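Local coordinates for protein metal-dependent hydrolase (Lactobacillus plantarum, PDB 2F6K) that probably acts as a metal-dependent lyase of the amidohydrolase superfamily, a manganese-binding relative of the decarboxylase that acts on aminocarboxymuconate semialdehyde, at residues H9-S14 with W30-W35; D26-P31 with L169-L174; A75-G80 with Y93-P98. All blocks are in the same frame, centred on the assembly; numbering follows the deposited sequence.

Interaction 1: residues H9-S14 with W30-W35; sequences HYLPTS and WPTPEW. With MN (manganese (II) ion), chain C.
Tyr10 and Leu11 lay their backbone across one face of the Trp35 indole, and this is the tight part of the contact. Tyr10 CA sits over the centre of the ring system, 3.6 Å above its plane, while Leu11 N is offset toward the rim. Tyr10 CB makes a CH-pi contact with the six-membered ring, 3.5 Å from its centroid and 21° off the normal, and comes within 3.3 Å of Trp35 CZ2. Trp35 CB points toward the opposing chain, and CG stands anti to the backbone N (chi1 179°). His9 O approaches Trp35 NE1, but the angle is poor for a hydrogen bond, and that N-H goes instead to Thr40 OG1. The segment 9-14 leaves the first strand of the TIM-barrel sheet, and His9 is the second histidine of the HxH pair of the amidohydrolase fold. Its NE2 binds the manganese ion at 2.3 Å, together with His7, His154, Asp266 and two waters, while ND1 is held by Ser55 O. Packing is looser toward the partly exposed Thr32 and Pro33. There Leu11 divides its branches: CD1 stays 4.1 Å from Trp35 CB, and CD2 reaches Thr32 CG2 at 3.7 Å and the carbonyl oxygen of Pro33, with the Pro33 ring itself further off. Beside the two backbones, a water donates to Leu11 O at 2.8 Å and to Trp35 O at 3.1 Å, linking the chains where no direct bond does.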
loop_
_atom_site.group_PDB
_atom_site.type_symbol
_atom_site.label_atom_id
_atom_site.label_comp_id
_atom_site.label_asym_id
_atom_site.label_seq_id
_atom_site.Cartn_x
_atom_site.Cartn_y
_atom_site.Cartn_z
ATOM N N HIS A 9 20.035 17.967 -15.008
ATOM C CA HIS A 9 19.116 18.727 -14.158
ATOM C C HIS A 9 19.584 20.021 -13.484
ATOM O O HIS A 9 20.780 20.321 -13.402
ATOM C CB HIS A 9 18.571 17.808 -13.062
ATOM C CG HIS A 9 17.988 16.523 -13.566
ATOM N ND1 HIS A 9 16.878 16.474 -14.380
ATOM C CD2 HIS A 9 18.349 15.235 -13.345
ATOM C CE1 HIS A 9 16.580 15.212 -14.639
ATOM N NE2 HIS A 9 17.456 14.439 -14.022
ATOM N N TYR A 10 18.602 20.773 -12.986
ATOM C CA TYR A 10 18.849 22.021 -12.272
ATOM C C TYR A 10 17.917 22.043 -11.063
ATOM O O TYR A 10 16.903 21.350 -11.052
ATOM C CB TYR A 10 18.584 23.237 -13.174
ATOM C CG TYR A 10 17.147 23.420 -13.628
ATOM C CD1 TYR A 10 16.412 24.542 -13.246
ATOM C CD2 TYR A 10 16.529 22.483 -14.449
ATOM C CE1 TYR A 10 15.095 24.728 -13.673
ATOM C CE2 TYR A 10 15.211 22.662 -14.879
ATOM C CZ TYR A 10 14.505 23.785 -14.488
ATOM O OH TYR A 10 13.211 23.964 -14.918
ATOM N N LEU A 11 18.265 22.817 -10.038
ATOM C CA LEU A 11 17.432 22.889 -8.841
ATOM C C LEU A 11 17.142 24.316 -8.387
ATOM O O LEU A 11 17.994 24.961 -7.784
ATOM C CB LEU A 11 18.084 22.120 -7.681
ATOM C CG LEU A 11 18.131 20.586 -7.762
ATOM C CD1 LEU A 11 19.195 20.137 -8.751
ATOM C CD2 LEU A 11 18.437 20.013 -6.397
ATOM N N PRO A 12 15.935 24.831 -8.691
ATOM C CA PRO A 12 15.546 26.190 -8.293
ATOM C C PRO A 12 15.610 26.284 -6.764
ATOM O O PRO A 12 15.373 25.296 -6.061
ATOM C CB PRO A 12 14.109 26.302 -8.807
ATOM C CG PRO A 12 14.122 25.446 -10.032
ATOM C CD PRO A 12 14.904 24.226 -9.555
ATOM N N THR A 13 15.924 27.460 -6.239
ATOM C CA THR A 13 16.016 27.594 -4.796
ATOM C C THR A 13 14.694 27.265 -4.112
ATOM O O THR A 13 14.685 26.636 -3.053
ATOM C CB THR A 13 16.484 29.004 -4.392
ATOM O OG1 THR A 13 15.717 29.981 -5.099
ATOM C CG2 THR A 13 17.955 29.189 -4.725
ATOM N N SER A 14 13.580 27.666 -4.718
ATOM C CA SER A 14 12.264 27.395 -4.144
ATOM C C SER A 14 11.997 25.898 -4.110
ATOM O O SER A 14 11.314 25.404 -3.219
ATOM C CB SER A 14 11.163 28.088 -4.958
ATOM O OG SER A 14 11.164 27.659 -6.311
ATOM N N TRP A 30 17.994 9.325 -1.621
ATOM C CA TRP A 30 19.182 9.784 -2.337
ATOM C C TRP A 30 19.357 11.252 -1.937
ATOM O O TRP A 30 18.456 12.061 -2.140
ATOM C CB TRP A 30 18.932 9.625 -3.844
ATOM C CG TRP A 30 20.137 9.769 -4.737
ATOM C CD1 TRP A 30 20.678 10.935 -5.214
ATOM C CD2 TRP A 30 20.936 8.706 -5.279
ATOM N NE1 TRP A 30 21.763 10.660 -6.024
ATOM C CE2 TRP A 30 21.941 9.302 -6.079
ATOM C CE3 TRP A 30 20.899 7.307 -5.168
ATOM C CZ2 TRP A 30 22.901 8.545 -6.762
ATOM C CZ3 TRP A 30 21.855 6.554 -5.848
ATOM C CH2 TRP A 30 22.840 7.176 -6.635
ATOM N N PRO A 31 20.511 11.608 -1.343
ATOM C CA PRO A 31 20.801 12.981 -0.902
ATOM C C PRO A 31 20.743 14.057 -1.992
ATOM O O PRO A 31 21.416 13.959 -3.024
ATOM C CB PRO A 31 22.191 12.856 -0.272
ATOM C CG PRO A 31 22.823 11.787 -1.084
ATOM C CD PRO A 31 21.705 10.759 -1.193
ATOM N N THR A 32 19.932 15.083 -1.748
ATOM C CA THR A 32 19.772 16.180 -2.689
ATOM C C THR A 32 21.119 16.820 -2.987
ATOM O O THR A 32 21.837 17.231 -2.077
ATOM C CB THR A 32 18.804 17.243 -2.134
ATOM O OG1 THR A 32 17.507 16.655 -1.990
ATOM C CG2 THR A 32 18.697 18.437 -3.084
ATOM N N PRO A 33 21.481 16.909 -4.275
ATOM C CA PRO A 33 22.755 17.500 -4.700
ATOM C C PRO A 33 22.755 19.026 -4.754
ATOM O O PRO A 33 21.707 19.644 -4.961
ATOM C CB PRO A 33 22.969 16.876 -6.076
ATOM C CG PRO A 33 21.580 16.805 -6.605
ATOM C CD PRO A 33 20.782 16.295 -5.419
ATOM N N GLU A 34 23.927 19.629 -4.555
ATOM C CA GLU A 34 24.056 21.084 -4.625
ATOM C C GLU A 34 24.177 21.447 -6.102
ATOM O O GLU A 34 24.701 20.665 -6.898
ATOM C CB GLU A 34 25.295 21.567 -3.874
ATOM C CG GLU A 34 25.310 21.198 -2.409
ATOM C CD GLU A 34 26.464 21.834 -1.661
ATOM O OE1 GLU A 34 27.571 21.930 -2.242
ATOM O OE2 GLU A 34 26.270 22.225 -0.491
ATOM N N TRP A 35 23.705 22.633 -6.472
ATOM C CA TRP A 35 23.747 23.025 -7.869
ATOM C C TRP A 35 23.619 24.525 -8.127
ATOM O O TRP A 35 22.937 25.239 -7.397
ATOM C CB TRP A 35 22.622 22.303 -8.621
ATOM C CG TRP A 35 22.543 22.653 -10.066
ATOM C CD1 TRP A 35 23.154 22.006 -11.103
ATOM C CD2 TRP A 35 21.854 23.770 -10.640
ATOM N NE1 TRP A 35 22.891 22.652 -12.288
ATOM C CE2 TRP A 35 22.097 23.740 -12.034
ATOM C CE3 TRP A 35 21.060 24.798 -10.113
ATOM C CZ2 TRP A 35 21.569 24.699 -12.908
ATOM C CZ3 TRP A 35 20.535 25.754 -10.982
ATOM C CH2 TRP A 35 20.795 25.696 -12.365
HETATM MN MN MN C . 17.409 12.171 -13.848
HETATM O O HOH W 1 20.159 24.900 -6.057
HETATM O O HOH W 2 17.579 10.180 -13.250
HETATM O O HOH W 3 17.533 12.686 -11.605
#

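Interaction 2: residues D26-P31 with L169-L174; sequences DPDGWP and LPVPLL
Trp30 CG stands anti to the backbone N (chi1 -168°), its CB pointing toward the segment 169-174, and Val171 CG1 is likewise anti to its N, with CG2 beside that N and close to Asp28 O. Pro170 CB meets Trp30 CE3 at the edge of the ring, near its plane, at 4.0 Å; Pro172 CG approaches the same CE3 obliquely, also at 4.0 Å. One backbone bond joins the segments: Val171 N donates to Asp28 O at 3.0 Å, with an N-H...O angle of 148° and the donor tilted 31° from the carbonyl plane. Around that oxygen, Val171 CB and Pro172 CD add carbon contacts, the latter at 3.4 Å. An alanine in place of Pro172 would probably open a gap beside Trp30 CE3 and Asp28 O, since CG and CD make those contacts. Gly29, with positive phi, turns the chain where its CA lies 4.7 Å from Pro170 CA. Trp30 NE1 is bonded to Tyr269 O. The contact thus sets the loop between helices 13-22 and 37-46 against the start of helix 171-189, where Tyr220 of the second subunit packs on Pro170 and Leu173.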
loop_
_atom_site.group_PDB
_atom_site.type_symbol
_atom_site.label_atom_id
_atom_site.label_comp_id
_atom_site.label_asym_id
_atom_site.label_seq_id
_atom_site.Cartn_x
_atom_site.Cartn_y
_atom_site.Cartn_z
ATOM N N ASP A 26 16.645 12.223 3.103
ATOM C CA ASP A 26 17.042 12.429 1.713
ATOM C C ASP A 26 15.942 11.968 0.762
ATOM O O ASP A 26 15.516 10.820 0.807
ATOM C CB ASP A 26 18.334 11.667 1.392
ATOM C CG ASP A 26 19.492 12.053 2.300
ATOM O OD1 ASP A 26 19.678 13.257 2.581
ATOM O OD2 ASP A 26 20.233 11.141 2.722
ATOM N N PRO A 27 15.469 12.866 -0.117
ATOM C CA PRO A 27 14.411 12.509 -1.068
ATOM C C PRO A 27 14.777 11.257 -1.868
ATOM O O PRO A 27 15.904 11.127 -2.357
ATOM C CB PRO A 27 14.301 13.757 -1.941
ATOM C CG PRO A 27 14.681 14.858 -0.997
ATOM C CD PRO A 27 15.873 14.273 -0.285
ATOM N N ASP A 28 13.823 10.336 -1.985
ATOM C CA ASP A 28 14.030 9.083 -2.713
ATOM C C ASP A 28 15.190 8.278 -2.127
ATOM O O ASP A 28 15.753 7.417 -2.802
ATOM C CB ASP A 28 14.318 9.358 -4.195
ATOM C CG ASP A 28 13.151 10.014 -4.917
ATOM O OD1 ASP A 28 11.998 9.562 -4.735
ATOM O OD2 ASP A 28 13.394 10.972 -5.681
ATOM N N GLY A 29 15.546 8.556 -0.877
ATOM C CA GLY A 29 16.651 7.852 -0.253
ATOM C C GLY A 29 17.968 8.191 -0.931
ATOM O O GLY A 29 18.944 7.446 -0.832
ATOM N N TRP A 30 17.994 9.325 -1.621
ATOM C CA TRP A 30 19.182 9.784 -2.337
ATOM C C TRP A 30 19.357 11.252 -1.937
ATOM O O TRP A 30 18.456 12.061 -2.140
ATOM C CB TRP A 30 18.932 9.625 -3.844
ATOM C CG TRP A 30 20.137 9.769 -4.737
ATOM C CD1 TRP A 30 20.678 10.935 -5.214
ATOM C CD2 TRP A 30 20.936 8.706 -5.279
ATOM N NE1 TRP A 30 21.763 10.660 -6.024
ATOM C CE2 TRP A 30 21.941 9.302 -6.079
ATOM C CE3 TRP A 30 20.899 7.307 -5.168
ATOM C CZ2 TRP A 30 22.901 8.545 -6.762
ATOM C CZ3 TRP A 30 21.855 6.554 -5.848
ATOM C CH2 TRP A 30 22.840 7.176 -6.635
ATOM N N PRO A 31 20.511 11.608 -1.343
ATOM C CA PRO A 31 20.801 12.981 -0.902
ATOM C C PRO A 31 20.743 14.057 -1.992
ATOM O O PRO A 31 21.416 13.959 -3.024
ATOM C CB PRO A 31 22.191 12.856 -0.272
ATOM C CG PRO A 31 22.823 11.787 -1.084
ATOM C CD PRO A 31 21.705 10.759 -1.193
ATOM N N LEU A 169 16.886 0.510 0.428
ATOM C CA LEU A 169 17.549 0.506 -0.877
ATOM C C LEU A 169 17.168 1.812 -1.560
ATOM O O LEU A 169 15.981 2.084 -1.750
ATOM C CB LEU A 169 17.067 -0.664 -1.734
ATOM C CG LEU A 169 17.720 -0.726 -3.114
ATOM C CD1 LEU A 169 19.169 -1.155 -2.949
ATOM C CD2 LEU A 169 16.961 -1.696 -4.015
ATOM N N PRO A 170 18.158 2.651 -1.920
ATOM C CA PRO A 170 17.815 3.917 -2.580
ATOM C C PRO A 170 16.840 3.692 -3.744
ATOM O O PRO A 170 16.981 2.743 -4.515
ATOM C CB PRO A 170 19.177 4.455 -3.021
ATOM C CG PRO A 170 20.090 3.958 -1.938
ATOM C CD PRO A 170 19.617 2.524 -1.749
ATOM N N VAL A 171 15.844 4.570 -3.838
ATOM C CA VAL A 171 14.810 4.494 -4.863
ATOM C C VAL A 171 15.303 4.476 -6.313
ATOM O O VAL A 171 14.776 3.731 -7.141
ATOM C CB VAL A 171 13.806 5.659 -4.697
ATOM C CG1 VAL A 171 12.759 5.620 -5.807
ATOM C CG2 VAL A 171 13.145 5.568 -3.330
ATOM N N PRO A 172 16.310 5.299 -6.641
ATOM C CA PRO A 172 16.830 5.338 -8.012
ATOM C C PRO A 172 17.452 4.032 -8.527
ATOM O O PRO A 172 17.516 3.814 -9.739
ATOM C CB PRO A 172 17.855 6.475 -7.963
ATOM C CG PRO A 172 17.305 7.379 -6.916
ATOM C CD PRO A 172 16.894 6.389 -5.842
ATOM N N LEU A 173 17.904 3.177 -7.613
ATOM C CA LEU A 173 18.536 1.916 -7.991
ATOM C C LEU A 173 17.600 0.857 -8.577
ATOM O O LEU A 173 17.984 0.143 -9.492
ATOM C CB LEU A 173 19.288 1.328 -6.795
ATOM C CG LEU A 173 20.432 2.170 -6.215
ATOM C CD1 LEU A 173 21.116 1.381 -5.107
ATOM C CD2 LEU A 173 21.437 2.519 -7.296
ATOM N N LEU A 174 16.382 0.749 -8.057
ATOM C CA LEU A 174 15.432 -0.233 -8.564
ATOM C C LEU A 174 14.036 0.382 -8.754
ATOM O O LEU A 174 13.334 0.078 -9.725
ATOM C CB LEU A 174 15.342 -1.428 -7.606
ATOM C CG LEU A 174 14.259 -2.458 -7.943
ATOM C CD1 LEU A 174 14.625 -3.186 -9.229
ATOM C CD2 LEU A 174 14.106 -3.438 -6.798
#

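Interaction 3: residues A75-G80 with Y93-P98; sequences AANDDG and YLASLP
Asn77 and Ser96 are joined by a pair of hydrogen bonds that can be followed outward along the asparagine side chain. From CB, Asn77 CG lies anti to the carbonyl carbon (chi1 -69°), and this carbon already packs at 3.7 Å from Ala95 CB. At the tip the two amide atoms part. OD1 accepts from Ser96 N at 2.9 Å, with an N-H...O angle of 159°; the donor lies in the carbonyl plane, on a lone pair. The same oxygen comes close to Ala95 CA and CB. ND2 donates to Ser96 O at 3.2 Å in a nearly straight bond (174°), and that acceptor lies in the amide plane of Asn77. One side chain therefore reads both the N-H and the C=O of a single residue, Ser96.

One turn further on, Gly80 lies against the Tyr93 ring: its carbonyl carbon is 3.4 Å above one face, offset toward the rim, and its CA makes a CH-pi contact 4.0 Å from the ring centroid. A side chain here would collide with Tyr93 CD2, so glycine fits the position. Tyr93 OH is bonded to Asp116 O. The helical segment 75-80 runs roughly antiparallel to strand residues 93-95, 8.4 Å apart axis to axis, within the beta-alpha-beta unit of strand 49-55, helix 66-86 and strand 91-95. The buried amide thus has both functional atoms matched to backbone groups. Because Ser96 N is a donor and Ser96 O an acceptor, the pair admits one amide orientation, and a flipped amide would probably face donor with donor and acceptor with acceptor.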
loop_
_atom_site.group_PDB
_atom_site.type_symbol
_atom_site.label_atom_id
_atom_site.label_comp_id
_atom_site.label_asym_id
_atom_site.label_seq_id
_atom_site.Cartn_x
_atom_site.Cartn_y
_atom_site.Cartn_z
ATOM N N ALA A 75 7.997 28.774 -10.936
ATOM C CA ALA A 75 9.331 29.236 -10.552
ATOM C C ALA A 75 10.403 28.426 -11.279
ATOM O O ALA A 75 11.459 28.948 -11.629
ATOM C CB ALA A 75 9.520 29.119 -9.043
ATOM N N ALA A 76 10.119 27.147 -11.511
ATOM C CA ALA A 76 11.062 26.265 -12.187
ATOM C C ALA A 76 11.130 26.585 -13.675
ATOM O O ALA A 76 12.200 26.556 -14.288
ATOM C CB ALA A 76 10.662 24.807 -11.980
ATOM N N ASN A 77 9.984 26.884 -14.269
ATOM C CA ASN A 77 9.985 27.215 -15.681
ATOM C C ASN A 77 10.575 28.595 -15.943
ATOM O O ASN A 77 11.186 28.813 -16.981
ATOM C CB ASN A 77 8.586 27.109 -16.250
ATOM C CG ASN A 77 8.112 25.686 -16.310
ATOM O OD1 ASN A 77 8.914 24.752 -16.307
ATOM N ND2 ASN A 77 6.807 25.505 -16.379
ATOM N N ASP A 78 10.399 29.526 -15.010
ATOM C CA ASP A 78 10.983 30.852 -15.183
ATOM C C ASP A 78 12.516 30.719 -15.155
ATOM O O ASP A 78 13.220 31.350 -15.945
ATOM C CB ASP A 78 10.515 31.807 -14.076
ATOM C CG ASP A 78 9.035 32.137 -14.177
ATOM O OD1 ASP A 78 8.550 32.276 -15.321
ATOM O OD2 ASP A 78 8.360 32.269 -13.126
ATOM N N ASP A 79 13.020 29.887 -14.246
ATOM C CA ASP A 79 14.457 29.653 -14.125
ATOM C C ASP A 79 14.981 29.022 -15.413
ATOM O O ASP A 79 16.016 29.427 -15.945
ATOM C CB ASP A 79 14.745 28.719 -12.945
ATOM C CG ASP A 79 14.777 29.444 -11.611
ATOM O OD1 ASP A 79 14.082 30.474 -11.459
ATOM O OD2 ASP A 79 15.493 28.966 -10.704
ATOM N N GLY A 80 14.262 28.024 -15.913
ATOM C CA GLY A 80 14.680 27.371 -17.138
ATOM C C GLY A 80 14.723 28.357 -18.292
ATOM O O GLY A 80 15.675 28.372 -19.079
ATOM N N TYR A 93 15.761 24.207 -22.116
ATOM C CA TYR A 93 15.025 23.575 -21.038
ATOM C C TYR A 93 13.692 22.989 -21.441
ATOM O O TYR A 93 13.083 23.397 -22.438
ATOM C CB TYR A 93 14.784 24.564 -19.897
ATOM C CG TYR A 93 13.614 25.503 -20.117
ATOM C CD1 TYR A 93 13.668 26.517 -21.082
ATOM C CD2 TYR A 93 12.457 25.392 -19.344
ATOM C CE1 TYR A 93 12.597 27.404 -21.263
ATOM C CE2 TYR A 93 11.385 26.268 -19.517
ATOM C CZ TYR A 93 11.461 27.272 -20.475
ATOM O OH TYR A 93 10.407 28.149 -20.622
ATOM N N LEU A 94 13.262 22.020 -20.638
ATOM C CA LEU A 94 11.980 21.356 -20.789
ATOM C C LEU A 94 11.140 21.865 -19.615
ATOM O O LEU A 94 11.593 21.872 -18.468
ATOM C CB LEU A 94 12.147 19.841 -20.689
ATOM C CG LEU A 94 12.890 19.161 -21.835
ATOM C CD1 LEU A 94 13.034 17.678 -21.519
ATOM C CD2 LEU A 94 12.131 19.377 -23.144
ATOM N N ALA A 95 9.919 22.293 -19.895
ATOM C CA ALA A 95 9.060 22.809 -18.845
ATOM C C ALA A 95 8.401 21.713 -18.008
ATOM O O ALA A 95 8.091 20.629 -18.515
ATOM C CB ALA A 95 7.994 23.697 -19.450
ATOM N N SER A 96 8.193 21.997 -16.724
ATOM C CA SER A 96 7.521 21.054 -15.838
ATOM C C SER A 96 6.033 21.401 -15.900
ATOM O O SER A 96 5.673 22.504 -16.315
ATOM C CB SER A 96 8.034 21.188 -14.400
ATOM O OG SER A 96 9.357 20.699 -14.285
ATOM N N LEU A 97 5.175 20.470 -15.497
ATOM C CA LEU A 97 3.738 20.700 -15.539
ATOM C C LEU A 97 3.104 20.518 -14.164
ATOM O O LEU A 97 3.467 19.610 -13.414
ATOM C CB LEU A 97 3.083 19.744 -16.536
ATOM C CG LEU A 97 3.604 19.762 -17.974
ATOM C CD1 LEU A 97 2.811 18.766 -18.808
ATOM C CD2 LEU A 97 3.477 21.150 -18.559
ATOM N N PRO A 98 2.133 21.379 -13.824
ATOM C CA PRO A 98 1.443 21.318 -12.535
ATOM C C PRO A 98 0.500 20.123 -12.410
ATOM O O PRO A 98 -0.641 20.255 -11.965
ATOM C CB PRO A 98 0.715 22.658 -12.479
ATOM C CG PRO A 98 0.335 22.866 -13.904
ATOM C CD PRO A 98 1.606 22.480 -14.647
#

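Overall arrangement
Along the chain, interactions 1 and 2 overlap at Trp30 and Pro31, in the loop between helices 13-22 and 37-46, and their centres are 14 Å apart. Interaction 3 follows interaction 1 in sequence, its centre also 14 Å away, and is nested inside the long loop closed by interaction 2. Interactions 1 and 3 meet directly, Tyr10 OH lying 2.9 Å from Ala76 O in a probable hydrogen bond, whereas interactions 2 and 3 have centres 23 Å apart and nearest atoms about 14 Å apart. Interaction 1 thus stands between a helix-strand layer of the barrel wall and a loop contact beside the subunit interface, and it alone of the three supplies a manganese ligand.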